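Local coordinates for protein polysaccharide deacetylase (PDB 4WCJ) that probably removes N-acetyl groups from poly-beta-1,6-N-acetyl-D-glucosamine, as a zinc-binding carbohydrate esterase of family 4 with a beta/alpha barrel, at residues L102-H107 and I117-F122; E141-M146 and E195-K200; V38-H43 and P254-W259; V123-V128 and A191-H196. All blocks are in the same frame, centred on the assembly; numbering follows the deposited sequence.

Interaction 1: residues L102-H107 and I117-F122; sequences LSVYRH and IPFLFF
V104, on the first turns of helix 102-114, sets its isopropyl group against the rings of F119 and F121 on the next strand. The CH-pi contact comes first: CG1 of V104 lies 3.9 Å from the centroid of the F121 ring, 15° off the ring normal, over the face. It gets there because it stands anti to the backbone N of V104 (chi1 180°), while CG2 takes the place beside that N and meets the end of the same ring, 3.7 Å from F121 CZ. V104 and F121 approach head-on, and CB of V104 comes within 3.6 Å of F121 CZ. Apolar packing adds the second ring, with V104 CG1 4.1 Å from F119 CE2. No hydrogen bond crosses. M146 of helix 140-148 and F97 of strand 91-99 also touch the F121 ring. With an alanine here, V104 would probably lose the face it packs on, and a gap would open between helix and strand. The contact closes the beta-alpha-beta unit of strand 91-99, helix 102-114 and strand 119-123 in the deacetylase barrel; D99, a zinc ligand at the end of its first strand, has its side chain about 6 Å from that of F121.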
loop_
_atom_site.group_PDB
_atom_site.type_symbol
_atom_site.label_atom_id
_atom_site.label_comp_id
_atom_site.label_asym_id
_atom_site.label_seq_id
_atom_site.Cartn_x
_atom_site.Cartn_y
_atom_site.Cartn_z
ATOM N N LEU A 102 7.379 -10.684 6.180
ATOM C CA LEU A 102 7.288 -12.071 5.740
ATOM C C LEU A 102 5.864 -12.611 5.831
ATOM O O LEU A 102 5.472 -13.471 5.045
ATOM C CB LEU A 102 8.230 -12.950 6.566
ATOM C CG LEU A 102 8.231 -14.443 6.237
ATOM C CD1 LEU A 102 8.542 -14.671 4.756
ATOM C CD2 LEU A 102 9.209 -15.193 7.128
ATOM N N SER A 103 5.085 -12.107 6.786
ATOM C CA SER A 103 3.731 -12.621 6.967
ATOM C C SER A 103 2.850 -12.321 5.766
ATOM O O SER A 103 1.856 -13.000 5.561
ATOM C CB SER A 103 3.074 -12.056 8.235
ATOM O OG SER A 103 2.838 -10.659 8.111
ATOM N N VAL A 104 3.186 -11.293 4.979
ATOM C CA VAL A 104 2.428 -11.066 3.748
ATOM C C VAL A 104 2.557 -12.291 2.834
ATOM O O VAL A 104 1.582 -12.720 2.217
ATOM C CB VAL A 104 2.889 -9.783 3.011
ATOM C CG1 VAL A 104 2.083 -9.575 1.720
ATOM C CG2 VAL A 104 2.736 -8.580 3.924
ATOM N N TYR A 105 3.755 -12.868 2.751
ATOM C CA TYR A 105 3.959 -14.080 1.966
ATOM C C TYR A 105 3.381 -15.317 2.648
ATOM O O TYR A 105 2.653 -16.093 2.031
ATOM C CB TYR A 105 5.448 -14.300 1.697
ATOM C CG TYR A 105 5.761 -15.588 0.977
ATOM C CD1 TYR A 105 5.561 -15.711 -0.394
ATOM C CD2 TYR A 105 6.259 -16.686 1.667
ATOM C CE1 TYR A 105 5.847 -16.900 -1.052
ATOM C CE2 TYR A 105 6.553 -17.875 1.018
ATOM C CZ TYR A 105 6.349 -17.975 -0.342
ATOM O OH TYR A 105 6.637 -19.159 -0.978
ATOM N N ARG A 106 3.717 -15.493 3.921
ATOM C CA ARG A 106 3.403 -16.732 4.632
ATOM C C ARG A 106 1.919 -16.876 4.970
ATOM O O ARG A 106 1.376 -17.987 4.941
ATOM C CB ARG A 106 4.247 -16.825 5.905
ATOM C CG ARG A 106 4.102 -18.135 6.664
ATOM C CD ARG A 106 5.137 -18.255 7.778
ATOM N NE ARG A 106 6.504 -18.273 7.259
ATOM C CZ ARG A 106 7.577 -18.539 7.997
ATOM N NH1 ARG A 106 8.785 -18.538 7.447
ATOM N NH2 ARG A 106 7.444 -18.811 9.288
ATOM N N HIS A 107 1.255 -15.760 5.249
ATOM C CA HIS A 107 -0.115 -15.803 5.743
ATOM C C HIS A 107 -1.131 -15.029 4.901
ATOM O O HIS A 107 -2.233 -15.513 4.678
ATOM C CB HIS A 107 -0.157 -15.287 7.183
ATOM C CG HIS A 107 0.684 -16.079 8.136
ATOM N ND1 HIS A 107 0.604 -17.454 8.239
ATOM C CD2 HIS A 107 1.611 -15.690 9.045
ATOM C CE1 HIS A 107 1.448 -17.876 9.162
ATOM N NE2 HIS A 107 2.071 -16.824 9.669
ATOM N N ILE A 117 -7.802 -12.331 -5.086
ATOM C CA ILE A 117 -7.835 -10.903 -4.793
ATOM C C ILE A 117 -6.474 -10.257 -5.043
ATOM O O ILE A 117 -5.469 -10.615 -4.415
ATOM C CB ILE A 117 -8.280 -10.645 -3.337
ATOM C CG1 ILE A 117 -9.744 -11.053 -3.158
ATOM C CG2 ILE A 117 -8.088 -9.178 -2.964
ATOM C CD1 ILE A 117 -10.196 -11.113 -1.719
ATOM N N PRO A 118 -6.440 -9.286 -5.958
ATOM C CA PRO A 118 -5.214 -8.536 -6.237
ATOM C C PRO A 118 -4.800 -7.697 -5.031
ATOM O O PRO A 118 -5.629 -7.412 -4.167
ATOM C CB PRO A 118 -5.602 -7.627 -7.408
ATOM C CG PRO A 118 -7.021 -7.984 -7.770
ATOM C CD PRO A 118 -7.614 -8.681 -6.602
ATOM N N PHE A 119 -3.534 -7.312 -4.969
ATOM C CA PHE A 119 -3.096 -6.403 -3.921
ATOM C C PHE A 119 -1.831 -5.659 -4.327
ATOM O O PHE A 119 -1.057 -6.121 -5.165
ATOM C CB PHE A 119 -2.890 -7.157 -2.594
ATOM C CG PHE A 119 -1.838 -8.242 -2.645
ATOM C CD1 PHE A 119 -2.071 -9.433 -3.319
ATOM C CD2 PHE A 119 -0.631 -8.080 -1.979
ATOM C CE1 PHE A 119 -1.111 -10.424 -3.357
ATOM C CE2 PHE A 119 0.331 -9.072 -2.008
ATOM C CZ PHE A 119 0.088 -10.246 -2.689
ATOM N N LEU A 120 -1.640 -4.481 -3.742
ATOM C CA LEU A 120 -0.442 -3.697 -3.974
ATOM C C LEU A 120 0.461 -3.830 -2.747
ATOM O O LEU A 120 0.041 -3.550 -1.626
ATOM C CB LEU A 120 -0.792 -2.226 -4.236
ATOM C CG LEU A 120 -0.007 -1.474 -5.320
ATOM C CD1 LEU A 120 -0.555 -0.051 -5.534
ATOM C CD2 LEU A 120 1.479 -1.447 -5.023
ATOM N N PHE A 121 1.701 -4.252 -2.968
ATOM C CA PHE A 121 2.663 -4.479 -1.890
ATOM C C PHE A 121 3.749 -3.411 -1.948
ATOM O O PHE A 121 4.629 -3.477 -2.823
ATOM C CB PHE A 121 3.275 -5.875 -2.041
ATOM C CG PHE A 121 3.941 -6.415 -0.795
ATOM C CD1 PHE A 121 3.796 -5.787 0.441
ATOM C CD2 PHE A 121 4.746 -7.553 -0.880
ATOM C CE1 PHE A 121 4.420 -6.307 1.577
ATOM C CE2 PHE A 121 5.376 -8.062 0.252
ATOM C CZ PHE A 121 5.205 -7.450 1.471
ATOM N N PHE A 122 3.686 -2.441 -1.037
ATOM C CA PHE A 122 4.680 -1.377 -0.981
ATOM C C PHE A 122 5.874 -1.816 -0.142
ATOM O O PHE A 122 5.770 -1.887 1.074
ATOM C CB PHE A 122 4.075 -0.103 -0.386
ATOM C CG PHE A 122 2.958 0.495 -1.205
ATOM C CD1 PHE A 122 3.238 1.315 -2.292
ATOM C CD2 PHE A 122 1.628 0.262 -0.874
ATOM C CE1 PHE A 122 2.206 1.886 -3.027
ATOM C CE2 PHE A 122 0.596 0.828 -1.613
ATOM C CZ PHE A 122 0.888 1.640 -2.686
#

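Interaction 2: residues E141-M146 and E195-K200; sequences EQIKEM and EHLGLK
K144 and L197 cross obliquely where helix 140-148 runs past the C-terminal end of helix 179-197. The lysine touches the leucine with the root of its chain: K144 CG is 4.0 Å from L197 CD2. The same methyl lies 4.1 Å from I143 CG2, the isoleucine and leucine side chains crossing at about a right angle, so one branch of the leucine bears on two consecutive residues of the other helix. L197 directs it there with CG anti to its carbonyl carbon (chi1 -54°). Beyond CG the lysine chain is extended and reaches along the end of the opposing helix, which brings K144 CE to 3.3 Å from H196 O. K144 NZ stays 3.8 Å from H196 O, and no hydrogen bond joins the two segments. CB of H196 lies 4.3 Å from K144 CE, while the imidazole itself stacks on W140. G198, with positive phi, ends the helix just after the leucine. The chemistry is graded from the inside outward: I143 and L197 both pack on V154 of strand 152-156, whereas the exposed lysine contributes mainly its methylenes. Its ammonium group, probably charged, would interact at most weakly and electrostatically with the backbone carbonyl of H196.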
loop_
_atom_site.group_PDB
_atom_site.type_symbol
_atom_site.label_atom_id
_atom_site.label_comp_id
_atom_site.label_asym_id
_atom_site.label_seq_id
_atom_site.Cartn_x
_atom_site.Cartn_y
_atom_site.Cartn_z
ATOM N N GLU A 141 12.928 -13.736 -3.694
ATOM C CA GLU A 141 12.309 -14.924 -4.289
ATOM C C GLU A 141 10.830 -14.976 -3.945
ATOM O O GLU A 141 9.994 -15.321 -4.775
ATOM C CB GLU A 141 12.985 -16.207 -3.809
ATOM C CG GLU A 141 14.403 -16.381 -4.270
ATOM C CD GLU A 141 14.929 -17.773 -3.980
ATOM O OE1 GLU A 141 15.971 -18.146 -4.561
ATOM O OE2 GLU A 141 14.296 -18.494 -3.175
ATOM N N GLN A 142 10.513 -14.625 -2.706
ATOM C CA GLN A 142 9.144 -14.695 -2.237
ATOM C C GLN A 142 8.280 -13.612 -2.868
ATOM O O GLN A 142 7.145 -13.869 -3.251
ATOM C CB GLN A 142 9.112 -14.611 -0.711
ATOM C CG GLN A 142 9.498 -15.933 -0.036
ATOM C CD GLN A 142 9.884 -15.761 1.422
ATOM O OE1 GLN A 142 10.225 -14.658 1.861
ATOM N NE2 GLN A 142 9.836 -16.855 2.179
ATOM N N ILE A 143 8.826 -12.405 -3.004
ATOM C CA ILE A 143 8.115 -11.328 -3.695
ATOM C C ILE A 143 7.880 -11.703 -5.167
ATOM O O ILE A 143 6.766 -11.551 -5.696
ATOM C CB ILE A 143 8.899 -10.012 -3.595
ATOM C CG1 ILE A 143 8.836 -9.476 -2.161
ATOM C CG2 ILE A 143 8.351 -8.975 -4.580
ATOM C CD1 ILE A 143 9.841 -8.401 -1.868
ATOM N N LYS A 144 8.923 -12.222 -5.811
ATOM C CA LYS A 144 8.828 -12.656 -7.198
ATOM C C LYS A 144 7.742 -13.705 -7.389
ATOM O O LYS A 144 7.013 -13.667 -8.382
ATOM C CB LYS A 144 10.174 -13.196 -7.690
ATOM C CG LYS A 144 11.209 -12.111 -7.955
ATOM C CD LYS A 144 12.577 -12.691 -8.237
ATOM C CE LYS A 144 13.621 -11.593 -8.379
ATOM N NZ LYS A 144 14.957 -12.120 -8.758
ATOM N N GLU A 145 7.630 -14.637 -6.450
ATOM C CA GLU A 145 6.629 -15.696 -6.565
ATOM C C GLU A 145 5.225 -15.089 -6.490
ATOM O O GLU A 145 4.308 -15.503 -7.205
ATOM C CB GLU A 145 6.830 -16.750 -5.473
ATOM C CG GLU A 145 5.691 -17.740 -5.355
ATOM C CD GLU A 145 5.890 -18.745 -4.233
ATOM O OE1 GLU A 145 4.940 -19.507 -3.957
ATOM O OE2 GLU A 145 6.991 -18.779 -3.634
ATOM N N MET A 146 5.055 -14.092 -5.632
ATOM C CA MET A 146 3.757 -13.446 -5.522
ATOM C C MET A 146 3.424 -12.630 -6.763
ATOM O O MET A 146 2.282 -12.634 -7.224
ATOM C CB MET A 146 3.704 -12.575 -4.269
ATOM C CG MET A 146 3.683 -13.410 -3.001
ATOM S SD MET A 146 3.357 -12.432 -1.512
ATOM C CE MET A 146 4.860 -11.442 -1.454
ATOM N N GLU A 195 15.605 -3.739 -11.285
ATOM C CA GLU A 195 16.611 -4.790 -11.386
ATOM C C GLU A 195 16.053 -6.156 -10.988
ATOM O O GLU A 195 16.332 -7.158 -11.640
ATOM C CB GLU A 195 17.820 -4.472 -10.514
ATOM C CG GLU A 195 18.872 -5.564 -10.546
ATOM C CD GLU A 195 19.917 -5.407 -9.462
ATOM O OE1 GLU A 195 19.867 -4.398 -8.724
ATOM O OE2 GLU A 195 20.783 -6.298 -9.342
ATOM N N HIS A 196 15.270 -6.195 -9.918
ATOM C CA HIS A 196 14.748 -7.462 -9.431
ATOM C C HIS A 196 13.511 -7.927 -10.196
ATOM O O HIS A 196 13.398 -9.103 -10.547
ATOM C CB HIS A 196 14.417 -7.373 -7.934
ATOM C CG HIS A 196 15.622 -7.355 -7.044
ATOM N ND1 HIS A 196 15.976 -6.259 -6.288
ATOM C CD2 HIS A 196 16.548 -8.307 -6.778
ATOM C CE1 HIS A 196 17.071 -6.531 -5.599
ATOM N NE2 HIS A 196 17.440 -7.767 -5.882
ATOM N N LEU A 197 12.583 -7.016 -10.448
ATOM C CA LEU A 197 11.276 -7.387 -10.983
ATOM C C LEU A 197 11.116 -7.103 -12.480
ATOM O O LEU A 197 10.147 -7.549 -13.095
ATOM C CB LEU A 197 10.176 -6.667 -10.201
ATOM C CG LEU A 197 10.200 -6.855 -8.677
ATOM C CD1 LEU A 197 9.132 -5.976 -8.025
ATOM C CD2 LEU A 197 10.047 -8.331 -8.251
ATOM N N GLY A 198 12.056 -6.355 -13.054
ATOM C CA GLY A 198 12.030 -6.032 -14.474
ATOM C C GLY A 198 10.884 -5.118 -14.872
ATOM O O GLY A 198 10.482 -5.086 -16.035
ATOM N N LEU A 199 10.355 -4.380 -13.902
ATOM C CA LEU A 199 9.196 -3.519 -14.132
ATOM C C LEU A 199 9.456 -2.094 -13.664
ATOM O O LEU A 199 10.107 -1.874 -12.640
ATOM C CB LEU A 199 7.962 -4.069 -13.406
ATOM C CG LEU A 199 7.491 -5.487 -13.737
ATOM C CD1 LEU A 199 6.406 -5.915 -12.754
ATOM C CD2 LEU A 199 6.987 -5.568 -15.170
ATOM N N LYS A 200 8.941 -1.123 -14.416
ATOM C CA LYS A 200 8.934 0.259 -13.946
ATOM C C LYS A 200 7.948 0.385 -12.789
ATOM O O LYS A 200 6.863 -0.190 -12.821
ATOM C CB LYS A 200 8.564 1.222 -15.078
#

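Interaction 3: residues V38-H43 and P254-W259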
loop_
_atom_site.group_PDB
_atom_site.type_symbol
_atom_site.label_atom_id
_atom_site.label_comp_id
_atom_site.label_asym_id
_atom_site.label_seq_id
_atom_site.Cartn_x
_atom_site.Cartn_y
_atom_site.Cartn_z
ATOM N N VAL A 38 -12.260 2.738 -1.919
ATOM C CA VAL A 38 -11.570 2.728 -0.631
ATOM C C VAL A 38 -10.341 1.834 -0.734
ATOM O O VAL A 38 -10.408 0.734 -1.277
ATOM C CB VAL A 38 -12.498 2.255 0.520
ATOM C CG1 VAL A 38 -11.692 1.791 1.726
ATOM C CG2 VAL A 38 -13.462 3.367 0.903
ATOM N N VAL A 39 -9.210 2.324 -0.242
ATOM C CA VAL A 39 -7.968 1.576 -0.320
ATOM C C VAL A 39 -7.513 1.197 1.086
ATOM O O VAL A 39 -7.278 2.067 1.922
ATOM C CB VAL A 39 -6.873 2.390 -1.045
ATOM C CG1 VAL A 39 -5.609 1.573 -1.195
ATOM C CG2 VAL A 39 -7.367 2.824 -2.422
ATOM N N LEU A 40 -7.405 -0.105 1.348
ATOM C CA LEU A 40 -7.040 -0.576 2.685
ATOM C C LEU A 40 -5.530 -0.699 2.825
ATOM O O LEU A 40 -4.849 -1.135 1.899
ATOM C CB LEU A 40 -7.702 -1.921 2.983
ATOM C CG LEU A 40 -9.211 -2.003 2.748
ATOM C CD1 LEU A 40 -9.730 -3.409 3.033
ATOM C CD2 LEU A 40 -9.945 -0.977 3.579
ATOM N N CYS A 41 -5.013 -0.291 3.979
ATOM C CA CYS A 41 -3.600 -0.440 4.287
ATOM C C CYS A 41 -3.401 -1.407 5.452
ATOM O O CYS A 41 -3.748 -1.105 6.600
ATOM C CB CYS A 41 -2.960 0.910 4.613
ATOM S SG CYS A 41 -1.228 0.786 5.126
ATOM N N TYR A 42 -2.848 -2.573 5.132
ATOM C CA TYR A 42 -2.444 -3.578 6.112
ATOM C C TYR A 42 -0.922 -3.588 6.253
ATOM O O TYR A 42 -0.209 -3.030 5.411
ATOM C CB TYR A 42 -2.920 -4.975 5.704
ATOM C CG TYR A 42 -4.412 -5.187 5.625
ATOM C CD1 TYR A 42 -5.140 -5.575 6.748
ATOM C CD2 TYR A 42 -5.093 -5.036 4.423
ATOM C CE1 TYR A 42 -6.507 -5.788 6.679
ATOM C CE2 TYR A 42 -6.462 -5.241 4.344
ATOM C CZ TYR A 42 -7.162 -5.623 5.474
ATOM O OH TYR A 42 -8.520 -5.833 5.403
ATOM N N HIS A 43 -0.421 -4.200 7.323
ATOM C CA HIS A 43 1.018 -4.377 7.497
ATOM C C HIS A 43 1.364 -5.844 7.686
ATOM O O HIS A 43 2.007 -6.467 6.839
ATOM C CB HIS A 43 1.527 -3.563 8.690
ATOM C CG HIS A 43 1.609 -2.097 8.416
ATOM N ND1 HIS A 43 0.530 -1.253 8.551
ATOM C CD2 HIS A 43 2.641 -1.326 7.998
ATOM C CE1 HIS A 43 0.893 -0.023 8.229
ATOM N NE2 HIS A 43 2.169 -0.040 7.893
ATOM N N PRO A 254 -14.884 -1.321 11.592
ATOM C CA PRO A 254 -16.339 -1.104 11.600
ATOM C C PRO A 254 -16.804 -0.044 10.602
ATOM O O PRO A 254 -17.872 -0.190 10.009
ATOM C CB PRO A 254 -16.611 -0.648 13.038
ATOM C CG PRO A 254 -15.561 -1.332 13.836
ATOM C CD PRO A 254 -14.336 -1.345 12.961
ATOM N N GLN A 255 -15.995 0.992 10.410
ATOM C CA GLN A 255 -16.334 2.084 9.503
ATOM C C GLN A 255 -16.307 1.645 8.050
ATOM O O GLN A 255 -17.143 2.065 7.252
ATOM C CB GLN A 255 -15.374 3.254 9.701
ATOM C CG GLN A 255 -15.219 3.666 11.152
ATOM C CD GLN A 255 -16.539 4.050 11.785
ATOM O OE1 GLN A 255 -17.471 4.477 11.100
ATOM N NE2 GLN A 255 -16.628 3.898 13.102
ATOM N N VAL A 256 -15.328 0.816 7.711
ATOM C CA VAL A 256 -15.221 0.287 6.358
ATOM C C VAL A 256 -16.375 -0.676 6.110
ATOM O O VAL A 256 -17.032 -0.616 5.068
ATOM C CB VAL A 256 -13.872 -0.421 6.128
ATOM C CG1 VAL A 256 -13.868 -1.165 4.787
ATOM C CG2 VAL A 256 -12.730 0.585 6.192
ATOM N N ALA A 257 -16.638 -1.535 7.093
ATOM C CA ALA A 257 -17.696 -2.537 7.000
ATOM C C ALA A 257 -19.063 -1.888 6.875
ATOM O O ALA A 257 -19.903 -2.340 6.099
ATOM C CB ALA A 257 -17.662 -3.466 8.206
ATOM N N ALA A 258 -19.285 -0.829 7.645
ATOM C CA ALA A 258 -20.541 -0.091 7.585
ATOM C C ALA A 258 -20.702 0.583 6.230
ATOM O O ALA A 258 -21.787 0.586 5.649
ATOM C CB ALA A 258 -20.606 0.938 8.700
ATOM N N TRP A 259 -19.610 1.159 5.738
ATOM C CA TRP A 259 -19.586 1.794 4.428
ATOM C C TRP A 259 -19.894 0.789 3.325
ATOM O O TRP A 259 -20.594 1.108 2.361
ATOM C CB TRP A 259 -18.227 2.445 4.183
ATOM C CG TRP A 259 -17.978 2.810 2.762
ATOM C CD1 TRP A 259 -18.453 3.903 2.103
ATOM C CD2 TRP A 259 -17.181 2.084 1.814
ATOM N NE1 TRP A 259 -18.008 3.905 0.803
ATOM C CE2 TRP A 259 -17.222 2.800 0.601
ATOM C CE3 TRP A 259 -16.435 0.901 1.876
ATOM C CZ2 TRP A 259 -16.546 2.372 -0.543
ATOM C CZ3 TRP A 259 -15.767 0.472 0.736
ATOM C CH2 TRP A 259 -15.827 1.206 -0.457
#
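The chi1 of W259, 165°, places CG anti to the backbone N and swings the indole from helix 253-261 toward strand 36-42, where V38 turns CG1 anti to its backbone N (chi1 160°), which leaves CG2 anti to the carbonyl carbon and facing the indole. The two side chains run antiparallel alongside each other, and the valine methyl settles over the benzene half of the indole. V38 CG2 is 3.5 Å from the centroid of the six-membered ring of W259 and 13° off its normal, a close CH-pi contact over the face. CB of V38 follows at 3.6 Å from W259 CH2, which extends the overlap to the outer end of the ring. One turn earlier, V256 straddles L40 with both branches: CG1 and CG2 of V256 each lie 4.1 Å from L40 CD2, and the two residues cross at a slant. A leucine in place of this tryptophan would probably cost V38 the flat surface it rests on and leave the carbonyl of G34, which accepts a hydrogen bond from the indole NE1, without that donor. K91 makes a cation-pi interaction with the same indole and hydrogen-bonds to W259 O. The C-terminal helix thus packs on the outside of the N-terminal barrel strand through apolar groups alone, resting mainly on dispersion with a weak CH-pi component, while G34 and K91 meet the tryptophan's polar demands.

Interaction 4: residues V123-V128 and A191-H196; sequences VIAGQV and ACLKEH
A125 and C192 mark the nearest backbone approach, their CA atoms 7.0 Å apart, where the chain leaving strand 119-123 passes helix 179-197; no hydrogen bond spans the gap, and V123, A125, C192 and L193 meet across it. The tightest pair is V123 with L193, whose side chains meet at an angle, V123 CG2 standing 4.0 Å from L193 CD2. With CG1 of the valine anti to the carbonyl carbon (chi1 -55°), CG2 falls between N and C and points at the leucine. The same leucine methyl also reaches A125, with L193 CD2 4.4 Å from A125 CB, and so bridges the last strand residue and the loop. On the next residue back, C192 SG comes to A125 CB at an equal 4.4 Å, so the alanine methyl faces sulfur and methyl together. The sulfur also lies in the plane of the H196 ring, at its edge, and H196 ND1 makes a weak hydrogen bond to C192 O one turn back. L193 packs further on V154 and L156 of strand 152-156, and W140 of helix 140-148 touches both C192 and L193, so helix 179-197 rests on the sheet beside helix 140-148, with the loop after strand 119-123 along its flank.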
loop_
_atom_site.group_PDB
_atom_site.type_symbol
_atom_site.label_atom_id
_atom_site.label_comp_id
_atom_site.label_asym_id
_atom_site.label_seq_id
_atom_site.Cartn_x
_atom_site.Cartn_y
_atom_site.Cartn_z
ATOM N N VAL A 123 7.005 -2.100 -0.775
ATOM C CA VAL A 123 8.143 -2.603 -0.024
ATOM C C VAL A 123 9.247 -1.572 0.210
ATOM O O VAL A 123 9.492 -0.688 -0.614
ATOM C CB VAL A 123 8.745 -3.848 -0.711
ATOM C CG1 VAL A 123 7.657 -4.906 -0.917
ATOM C CG2 VAL A 123 9.392 -3.513 -2.067
ATOM N N ILE A 124 9.876 -1.685 1.371
ATOM C CA ILE A 124 11.098 -0.962 1.686
ATOM C C ILE A 124 12.216 -1.709 0.982
ATOM O O ILE A 124 12.744 -2.697 1.499
ATOM C CB ILE A 124 11.367 -0.895 3.184
ATOM C CG1 ILE A 124 10.127 -0.391 3.923
ATOM C CG2 ILE A 124 12.553 0.013 3.452
ATOM C CD1 ILE A 124 10.184 -0.606 5.397
ATOM N N ALA A 125 12.560 -1.261 -0.223
ATOM C CA ALA A 125 13.346 -2.097 -1.128
ATOM C C ALA A 125 14.698 -2.476 -0.549
ATOM O O ALA A 125 15.197 -3.564 -0.823
ATOM C CB ALA A 125 13.519 -1.395 -2.494
ATOM N N GLY A 126 15.283 -1.593 0.260
ATOM C CA GLY A 126 16.576 -1.853 0.864
ATOM C C GLY A 126 16.548 -2.766 2.083
ATOM O O GLY A 126 17.601 -3.157 2.584
ATOM N N GLN A 127 15.353 -3.101 2.561
ATOM C CA GLN A 127 15.215 -3.982 3.729
ATOM C C GLN A 127 14.673 -5.356 3.348
ATOM O O GLN A 127 14.549 -6.240 4.197
ATOM C CB GLN A 127 14.310 -3.347 4.796
ATOM C CG GLN A 127 14.884 -2.106 5.449
ATOM C CD GLN A 127 16.192 -2.380 6.168
ATOM O OE1 GLN A 127 16.435 -3.500 6.640
ATOM N NE2 GLN A 127 17.038 -1.356 6.271
ATOM N N VAL A 128 14.338 -5.537 2.076
ATOM C CA VAL A 128 13.906 -6.851 1.601
ATOM C C VAL A 128 14.994 -7.906 1.823
ATOM O O VAL A 128 16.177 -7.667 1.560
ATOM C CB VAL A 128 13.518 -6.787 0.111
ATOM C CG1 VAL A 128 13.346 -8.185 -0.479
ATOM C CG2 VAL A 128 12.249 -5.974 -0.039
ATOM N N ALA A 191 15.268 1.893 -9.166
ATOM C CA ALA A 191 16.289 1.143 -9.899
ATOM C C ALA A 191 16.348 -0.287 -9.371
ATOM O O ALA A 191 16.434 -1.249 -10.139
ATOM C CB ALA A 191 17.648 1.807 -9.769
ATOM N N CYS A 192 16.291 -0.410 -8.050
ATOM C CA CYS A 192 16.391 -1.702 -7.397
ATOM C C CYS A 192 15.206 -2.601 -7.752
ATOM O O CYS A 192 15.385 -3.784 -8.054
ATOM C CB CYS A 192 16.494 -1.522 -5.882
ATOM S SG CYS A 192 16.666 -3.070 -4.994
ATOM N N LEU A 193 13.999 -2.041 -7.733
ATOM C CA LEU A 193 12.805 -2.814 -8.085
ATOM C C LEU A 193 12.839 -3.209 -9.556
ATOM O O LEU A 193 12.387 -4.290 -9.930
ATOM C CB LEU A 193 11.533 -2.015 -7.787
ATOM C CG LEU A 193 11.200 -1.854 -6.310
ATOM C CD1 LEU A 193 9.948 -1.002 -6.135
ATOM C CD2 LEU A 193 11.036 -3.213 -5.675
ATOM N N LYS A 194 13.376 -2.325 -10.391
ATOM C CA LYS A 194 13.510 -2.625 -11.810
ATOM C C LYS A 194 14.486 -3.781 -12.003
ATOM O O LYS A 194 14.223 -4.699 -12.778
ATOM C CB LYS A 194 13.980 -1.393 -12.592
ATOM C CG LYS A 194 14.074 -1.612 -14.096
ATOM C CD LYS A 194 12.705 -1.546 -14.746
ATOM C CE LYS A 194 12.790 -1.816 -16.243
ATOM N NZ LYS A 194 13.893 -1.053 -16.899
ATOM N N GLU A 195 15.605 -3.739 -11.285
ATOM C CA GLU A 195 16.611 -4.790 -11.386
ATOM C C GLU A 195 16.053 -6.156 -10.988
ATOM O O GLU A 195 16.332 -7.158 -11.640
ATOM C CB GLU A 195 17.820 -4.472 -10.514
ATOM C CG GLU A 195 18.872 -5.564 -10.546
ATOM C CD GLU A 195 19.917 -5.407 -9.462
ATOM O OE1 GLU A 195 19.867 -4.398 -8.724
ATOM O OE2 GLU A 195 20.783 -6.298 -9.342
ATOM N N HIS A 196 15.270 -6.195 -9.918
ATOM C CA HIS A 196 14.748 -7.462 -9.431
ATOM C C HIS A 196 13.511 -7.927 -10.196
ATOM O O HIS A 196 13.398 -9.103 -10.547
ATOM C CB HIS A 196 14.417 -7.373 -7.934
ATOM C CG HIS A 196 15.622 -7.355 -7.044
ATOM N ND1 HIS A 196 15.976 -6.259 -6.288
ATOM C CD2 HIS A 196 16.548 -8.307 -6.778
ATOM C CE1 HIS A 196 17.071 -6.531 -5.599
ATOM N NE2 HIS A 196 17.440 -7.767 -5.882
#

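Overall arrangement
Followed from the N terminus, the chain opens interaction 3 at strand 36-42 and closes it only at the C-terminal helix 253-261, a loop of 210 residues within which the other three contacts are nested. Interaction 1 closes first, a local loop within the beta-alpha-beta crossover, between its helix 102-114 and strand 119-123. That strand runs straight into the loop that opens interaction 4; interaction 2 opens later, on helix 140-148, and both end on the same stretch of helix 179-197, sharing E195 and H196. Helix 140-148 meets interaction 1 through Y105 and E145, whose side chains probably hydrogen-bond. Interactions 2 and 4 lie across the chain's centre from interaction 3.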